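Long-range contact in nidogen (Mus musculus, PDB 1NPE), which is a basement-membrane glycoprotein, also called entactin, whose YWTD beta-propeller domain probably serves to bind laminin: residues Val37-Val49 / Ser80-Thr92. Residues are numbered along the deposited sequence; the frame is centred on the assembly and turned at random.
Sequences VIIGLAFDCVDKV and SPEGIALDHLGRT
Consecutive blades of the six-bladed YWTD propeller meet here through their innermost strands, 36-44 and 81-87, nearly parallel (20° between directions, measured over 37-44). No direct backbone hydrogen bond joins them; instead a water takes the N-H of Ile84 and donates to Leu41 O, 3.0 Å away. Gly40 CA lies 4.4 Å from Gly83 CA, the closest CA pairing of the register, and a CB on Gly40 would crowd Gly83, only 3.1 Å from its CA. Further along, Ala42 CB packs on Leu86 CG at 3.9 Å, while Leu86 CD1 lies against the backbone at Phe43 and Asp44. At the strand ends Asp44, Asp47 and Arg91 form a salt-bridge network. Arg91 NH2 donates to Asp44 OD1 at 2.7 Å and NH1 to OD2 at 3.3 Å, planes 50° apart; Asp47 OD2 bridges to Arg91 NH1 at 3.3 Å. A chi1 of 167° swings the Asp44 carboxylate beside its carbonyl carbon, where OD1 meets Arg91 NH2 on one face and Val46 N, in an Asx turn, on the other. With an alanine here, Arg91 would probably keep just Asp47 as carboxylate partner in this contact, and Val46 N would lose its acceptor. Val46 CG2 covers a guanidinium face, and Cys45 SG sits over the His88 ring, 3.9 Å from its centroid. Cys45 is disulfide-bonded to Cys263, while strands 49-54 and 92-97 pair antiparallel with 36-44 and 81-87 to continue each blade outward.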
ATOM      1  N   VAL A  37      10.301  -5.486  -2.478  1.00 20.27           N
ATOM      2  CA  VAL A  37       9.893  -4.268  -1.789  1.00 17.96           C
ATOM      3  C   VAL A  37       8.831  -4.768  -0.808  1.00 18.52           C
ATOM      4  O   VAL A  37       7.659  -4.934  -1.165  1.00 17.27           O
ATOM      5  CB  VAL A  37       9.288  -3.208  -2.751  1.00 17.50           C
ATOM      6  CG1 VAL A  37       8.736  -2.033  -1.956  1.00 12.08           C
ATOM      7  CG2 VAL A  37      10.346  -2.718  -3.738  1.00 13.95           C
ATOM      8  N   ILE A  38       9.281  -5.102   0.398  1.00 17.82           N
ATOM      9  CA  ILE A  38       8.413  -5.613   1.447  1.00 16.77           C
ATOM     10  C   ILE A  38       7.504  -4.495   1.945  1.00 16.25           C
ATOM     11  O   ILE A  38       7.978  -3.421   2.308  1.00 16.94           O
ATOM     12  CB  ILE A  38       9.242  -6.153   2.635  1.00 18.05           C
ATOM     13  CG1 ILE A  38      10.356  -7.079   2.136  1.00 19.40           C
ATOM     14  CG2 ILE A  38       8.340  -6.912   3.600  1.00 18.62           C
ATOM     15  CD1 ILE A  38       9.874  -8.430   1.635  1.00 20.31           C
ATOM     16  N   ILE A  39       6.200  -4.747   1.962  1.00 14.91           N
ATOM     17  CA  ILE A  39       5.251  -3.736   2.408  1.00 13.58           C
ATOM     18  C   ILE A  39       4.543  -4.119   3.704  1.00 15.39           C
ATOM     19  O   ILE A  39       4.730  -3.461   4.727  1.00 17.89           O
ATOM     20  CB  ILE A  39       4.208  -3.428   1.318  1.00 13.01           C
ATOM     21  CG1 ILE A  39       4.904  -2.953   0.037  1.00 11.73           C
ATOM     22  CG2 ILE A  39       3.226  -2.374   1.813  1.00 12.04           C
ATOM     23  CD1 ILE A  39       5.580  -1.591   0.159  1.00  9.99           C
ATOM     24  N   GLY A  40       3.733  -5.176   3.664  1.00 14.84           N
ATOM     25  CA  GLY A  40       3.017  -5.599   4.855  1.00 12.29           C
ATOM     26  C   GLY A  40       3.737  -6.650   5.679  1.00 13.97           C
ATOM     27  O   GLY A  40       4.461  -7.480   5.131  1.00 14.93           O
ATOM     28  N   LEU A  41       3.552  -6.608   6.999  1.00 12.47           N
ATOM     29  CA  LEU A  41       4.168  -7.581   7.896  1.00 14.26           C
ATOM     30  C   LEU A  41       3.179  -8.063   8.949  1.00 13.83           C
ATOM     31  O   LEU A  41       2.322  -7.306   9.401  1.00 15.84           O
ATOM     32  CB  LEU A  41       5.373  -6.984   8.624  1.00 14.09           C
ATOM     33  CG  LEU A  41       6.690  -6.707   7.893  1.00 16.67           C
ATOM     34  CD1 LEU A  41       7.657  -6.079   8.884  1.00 13.81           C
ATOM     35  CD2 LEU A  41       7.284  -7.990   7.300  1.00 14.72           C
ATOM     36  N   ALA A  42       3.316  -9.322   9.347  1.00 13.09           N
ATOM     37  CA  ALA A  42       2.463  -9.908  10.381  1.00 14.06           C
ATOM     38  C   ALA A  42       3.268 -10.992  11.094  1.00 14.19           C
ATOM     39  O   ALA A  42       4.283 -11.467  10.574  1.00 14.11           O
ATOM     40  CB  ALA A  42       1.179 -10.490   9.777  1.00 11.22           C
ATOM     41  N   PHE A  43       2.813 -11.395  12.272  1.00 15.73           N
ATOM     42  CA  PHE A  43       3.537 -12.402  13.027  1.00 17.57           C
ATOM     43  C   PHE A  43       2.632 -13.458  13.646  1.00 17.93           C
ATOM     44  O   PHE A  43       1.657 -13.132  14.326  1.00 18.09           O
ATOM     45  CB  PHE A  43       4.352 -11.716  14.119  1.00 18.86           C
ATOM     46  CG  PHE A  43       5.243 -12.644  14.887  1.00 19.79           C
ATOM     47  CD1 PHE A  43       6.410 -13.133  14.319  1.00 19.10           C
ATOM     48  CD2 PHE A  43       4.931 -12.998  16.193  1.00 20.71           C
ATOM     49  CE1 PHE A  43       7.254 -13.957  15.036  1.00 22.45           C
ATOM     50  CE2 PHE A  43       5.769 -13.822  16.924  1.00 21.43           C
ATOM     51  CZ  PHE A  43       6.936 -14.302  16.345  1.00 23.49           C
ATOM     52  N   ASP A  44       2.960 -14.722  13.393  1.00 17.08           N
ATOM     53  CA  ASP A  44       2.206 -15.849  13.934  1.00 19.57           C
ATOM     54  C   ASP A  44       2.824 -16.251  15.272  1.00 20.65           C
ATOM     55  O   ASP A  44       3.889 -16.857  15.309  1.00 21.27           O
ATOM     56  CB  ASP A  44       2.232 -17.024  12.950  1.00 17.38           C
ATOM     57  CG  ASP A  44       1.746 -18.323  13.568  1.00 18.72           C
ATOM     58  OD1 ASP A  44       0.880 -18.290  14.477  1.00 16.05           O
ATOM     59  OD2 ASP A  44       2.237 -19.384  13.131  1.00 16.71           O
ATOM     60  N   CYS A  45       2.117 -15.954  16.358  1.00 23.55           N
ATOM     61  CA  CYS A  45       2.594 -16.244  17.707  1.00 26.75           C
ATOM     62  C   CYS A  45       2.749 -17.708  18.114  1.00 28.14           C
ATOM     63  O   CYS A  45       3.514 -18.000  19.033  1.00 29.03           O
ATOM     64  CB  CYS A  45       1.740 -15.515  18.749  1.00 27.34           C
ATOM     65  SG  CYS A  45      -0.018 -15.989  18.755  1.00 31.61           S
ATOM     66  N   VAL A  46       2.038 -18.629  17.462  1.00 29.24           N
ATOM     67  CA  VAL A  46       2.161 -20.036  17.840  1.00 30.44           C
ATOM     68  C   VAL A  46       3.410 -20.714  17.280  1.00 31.39           C
ATOM     69  O   VAL A  46       4.081 -21.447  18.000  1.00 32.81           O
ATOM     70  CB  VAL A  46       0.892 -20.873  17.503  1.00 31.88           C
ATOM     71  CG1 VAL A  46      -0.375 -20.068  17.776  1.00 30.81           C
ATOM     72  CG2 VAL A  46       0.932 -21.375  16.082  1.00 33.44           C
ATOM     73  N   ASP A  47       3.735 -20.459  16.014  1.00 31.34           N
ATOM     74  CA  ASP A  47       4.915 -21.062  15.390  1.00 31.37           C
ATOM     75  C   ASP A  47       6.095 -20.102  15.278  1.00 31.06           C
ATOM     76  O   ASP A  47       7.180 -20.496  14.844  1.00 30.94           O
ATOM     77  CB  ASP A  47       4.575 -21.628  14.002  1.00 32.95           C
ATOM     78  CG  ASP A  47       3.761 -22.920  14.067  1.00 35.63           C
ATOM     79  OD1 ASP A  47       3.863 -23.649  15.081  1.00 35.75           O
ATOM     80  OD2 ASP A  47       3.030 -23.210  13.094  1.00 33.49           O
ATOM     81  N   LYS A  48       5.889 -18.854  15.700  1.00 30.23           N
ATOM     82  CA  LYS A  48       6.917 -17.812  15.653  1.00 29.84           C
ATOM     83  C   LYS A  48       7.351 -17.596  14.202  1.00 28.40           C
ATOM     84  O   LYS A  48       8.531 -17.718  13.866  1.00 28.34           O
ATOM     85  CB  LYS A  48       8.138 -18.188  16.510  1.00 30.89           C
ATOM     86  CG  LYS A  48       7.829 -18.959  17.792  1.00 33.99           C
ATOM     87  CD  LYS A  48       6.907 -18.210  18.735  1.00 36.08           C
ATOM     88  CE  LYS A  48       6.528 -19.097  19.914  1.00 39.45           C
ATOM     89  NZ  LYS A  48       5.567 -18.420  20.844  1.00 42.24           N
ATOM     90  N   VAL A  49       6.385 -17.297  13.339  1.00 26.59           N
ATOM     91  CA  VAL A  49       6.663 -17.091  11.925  1.00 24.24           C
ATOM     92  C   VAL A  49       6.259 -15.698  11.455  1.00 22.94           C
ATOM     93  O   VAL A  49       5.170 -15.208  11.768  1.00 21.79           O
ATOM     94  CB  VAL A  49       5.951 -18.171  11.049  1.00 24.62           C
ATOM     95  CG1 VAL A  49       6.260 -17.960   9.567  1.00 24.26           C
ATOM     96  CG2 VAL A  49       6.393 -19.561  11.465  1.00 25.54           C
ATOM     97  N   SER A  80      -1.518  -5.803  -5.845  1.00 17.72           N
ATOM     98  CA  SER A  80      -0.656  -5.025  -4.957  1.00 16.45           C
ATOM     99  C   SER A  80      -0.983  -5.309  -3.479  1.00 15.84           C
ATOM    100  O   SER A  80      -1.691  -4.539  -2.827  1.00 14.82           O
ATOM    101  CB  SER A  80      -0.816  -3.531  -5.253  1.00 14.98           C
ATOM    102  OG  SER A  80       0.129  -2.763  -4.532  1.00 15.65           O
ATOM    103  N   PRO A  81      -0.465  -6.426  -2.939  1.00 15.75           N
ATOM    104  CA  PRO A  81      -0.708  -6.800  -1.534  1.00 15.86           C
ATOM    105  C   PRO A  81       0.050  -5.844  -0.613  1.00 15.49           C
ATOM    106  O   PRO A  81       1.272  -5.747  -0.682  1.00 16.58           O
ATOM    107  CB  PRO A  81      -0.190  -8.238  -1.465  1.00 13.04           C
ATOM    108  CG  PRO A  81       0.936  -8.237  -2.458  1.00 17.67           C
ATOM    109  CD  PRO A  81       0.398  -7.409  -3.620  1.00 16.05           C
ATOM    110  N   GLU A  82      -0.677  -5.127   0.236  1.00 14.18           N
ATOM    111  CA  GLU A  82      -0.046  -4.139   1.099  1.00 13.72           C
ATOM    112  C   GLU A  82      -0.286  -4.254   2.593  1.00 14.21           C
ATOM    113  O   GLU A  82       0.200  -3.428   3.364  1.00 15.48           O
ATOM    114  CB  GLU A  82      -0.448  -2.748   0.637  1.00 15.30           C
ATOM    115  CG  GLU A  82       0.063  -2.404  -0.742  1.00 14.80           C
ATOM    116  CD  GLU A  82      -0.494  -1.108  -1.240  1.00 12.51           C
ATOM    117  OE1 GLU A  82      -0.704  -0.189  -0.424  1.00 16.51           O
ATOM    118  OE2 GLU A  82      -0.724  -1.003  -2.453  1.00 15.79           O
ATOM    119  N   GLY A  83      -1.057  -5.254   2.987  1.00 13.37           N
ATOM    120  CA  GLY A  83      -1.353  -5.473   4.389  1.00 13.46           C
ATOM    121  C   GLY A  83      -1.677  -6.942   4.546  1.00 14.28           C
ATOM    122  O   GLY A  83      -2.273  -7.539   3.658  1.00 15.15           O
ATOM    123  N   ILE A  84      -1.249  -7.535   5.650  1.00 14.44           N
ATOM    124  CA  ILE A  84      -1.507  -8.939   5.905  1.00 13.38           C
ATOM    125  C   ILE A  84      -1.730  -9.153   7.401  1.00 15.00           C
ATOM    126  O   ILE A  84      -1.027  -8.570   8.228  1.00 14.57           O
ATOM    127  CB  ILE A  84      -0.353  -9.833   5.351  1.00 13.34           C
ATOM    128  CG1 ILE A  84      -0.640 -11.312   5.609  1.00 11.08           C
ATOM    129  CG2 ILE A  84       1.000  -9.420   5.946  1.00 11.54           C
ATOM    130  CD1 ILE A  84       0.280 -12.254   4.843  1.00 10.78           C
ATOM    131  N   ALA A  85      -2.769  -9.924   7.726  1.00 14.62           N
ATOM    132  CA  ALA A  85      -3.134 -10.243   9.107  1.00 15.56           C
ATOM    133  C   ALA A  85      -3.342 -11.747   9.245  1.00 16.01           C
ATOM    134  O   ALA A  85      -3.646 -12.426   8.268  1.00 15.60           O
ATOM    135  CB  ALA A  85      -4.393  -9.497   9.509  1.00 15.00           C
ATOM    136  N   LEU A  86      -3.228 -12.263  10.464  1.00 17.03           N
ATOM    137  CA  LEU A  86      -3.365 -13.695  10.671  1.00 18.14           C
ATOM    138  C   LEU A  86      -4.421 -14.118  11.678  1.00 19.13           C
ATOM    139  O   LEU A  86      -4.870 -13.336  12.497  1.00 18.77           O
ATOM    140  CB  LEU A  86      -2.027 -14.270  11.137  1.00 19.48           C
ATOM    141  CG  LEU A  86      -0.749 -13.832  10.425  1.00 19.75           C
ATOM    142  CD1 LEU A  86       0.415 -14.124  11.319  1.00 19.44           C
ATOM    143  CD2 LEU A  86      -0.594 -14.530   9.080  1.00 21.88           C
ATOM    144  N   ASP A  87      -4.825 -15.375  11.567  1.00 21.60           N
ATOM    145  CA  ASP A  87      -5.759 -16.012  12.486  1.00 23.86           C
ATOM    146  C   ASP A  87      -4.885 -17.144  12.998  1.00 24.09           C
ATOM    147  O   ASP A  87      -4.759 -18.182  12.345  1.00 24.06           O
ATOM    148  CB  ASP A  87      -6.973 -16.587  11.747  1.00 25.98           C
ATOM    149  CG  ASP A  87      -7.906 -17.394  12.664  1.00 28.49           C
ATOM    150  OD1 ASP A  87      -7.677 -17.466  13.893  1.00 30.01           O
ATOM    151  OD2 ASP A  87      -8.884 -17.966  12.143  1.00 30.30           O
ATOM    152  N   HIS A  88      -4.212 -16.904  14.118  1.00 24.31           N
ATOM    153  CA  HIS A  88      -3.321 -17.900  14.698  1.00 25.60           C
ATOM    154  C   HIS A  88      -4.054 -19.127  15.249  1.00 26.13           C
ATOM    155  O   HIS A  88      -3.446 -20.178  15.453  1.00 26.18           O
ATOM    156  CB  HIS A  88      -2.429 -17.260  15.767  1.00 25.95           C
ATOM    157  CG  HIS A  88      -3.187 -16.687  16.922  1.00 27.79           C
ATOM    158  ND1 HIS A  88      -3.250 -17.308  18.151  1.00 27.26           N
ATOM    159  CD2 HIS A  88      -3.917 -15.552  17.035  1.00 26.33           C
ATOM    160  CE1 HIS A  88      -3.987 -16.579  18.972  1.00 28.15           C
ATOM    161  NE2 HIS A  88      -4.403 -15.509  18.319  1.00 28.43           N
ATOM    162  N   LEU A  89      -5.361 -19.000  15.460  1.00 26.67           N
ATOM    163  CA  LEU A  89      -6.174 -20.107  15.966  1.00 28.04           C
ATOM    164  C   LEU A  89      -6.659 -20.984  14.820  1.00 28.83           C
ATOM    165  O   LEU A  89      -6.385 -22.186  14.792  1.00 29.13           O
ATOM    166  CB  LEU A  89      -7.367 -19.580  16.761  1.00 25.81           C
ATOM    167  CG  LEU A  89      -6.982 -18.830  18.038  1.00 27.30           C
ATOM    168  CD1 LEU A  89      -8.219 -18.223  18.676  1.00 22.29           C
ATOM    169  CD2 LEU A  89      -6.255 -19.778  19.010  1.00 25.07           C
ATOM    170  N   GLY A  90      -7.347 -20.362  13.863  1.00 29.49           N
ATOM    171  CA  GLY A  90      -7.863 -21.072  12.705  1.00 28.72           C
ATOM    172  C   GLY A  90      -6.804 -21.410  11.671  1.00 28.32           C
ATOM    173  O   GLY A  90      -7.070 -22.172  10.739  1.00 29.06           O
ATOM    174  N   ARG A  91      -5.609 -20.839  11.828  1.00 28.57           N
ATOM    175  CA  ARG A  91      -4.479 -21.079  10.922  1.00 28.68           C
ATOM    176  C   ARG A  91      -4.680 -20.499   9.517  1.00 27.69           C
ATOM    177  O   ARG A  91      -4.507 -21.204   8.522  1.00 28.54           O
ATOM    178  CB  ARG A  91      -4.189 -22.585  10.807  1.00 30.00           C
ATOM    179  CG  ARG A  91      -3.894 -23.311  12.115  1.00 31.16           C
ATOM    180  CD  ARG A  91      -2.450 -23.125  12.567  1.00 32.74           C
ATOM    181  NE  ARG A  91      -2.248 -21.863  13.265  1.00 33.24           N
ATOM    182  CZ  ARG A  91      -1.067 -21.281  13.447  1.00 32.31           C
ATOM    183  NH1 ARG A  91       0.049 -21.835  12.980  1.00 29.32           N
ATOM    184  NH2 ARG A  91      -1.003 -20.142  14.115  1.00 32.59           N
ATOM    185  N   THR A  92      -5.052 -19.224   9.429  1.00 26.49           N
ATOM    186  CA  THR A  92      -5.256 -18.591   8.127  1.00 24.25           C
ATOM    187  C   THR A  92      -4.679 -17.181   8.047  1.00 23.42           C
ATOM    188  O   THR A  92      -4.382 -16.560   9.063  1.00 24.00           O
ATOM    189  CB  THR A  92      -6.753 -18.527   7.746  1.00 24.45           C
ATOM    190  OG1 THR A  92      -7.485 -17.836   8.764  1.00 24.33           O
ATOM    191  CG2 THR A  92      -7.320 -19.916   7.561  1.00 23.06           C
TER
HETATM  192  O   HOH W   1       0.108  -6.008   7.892  1.00 17.52           O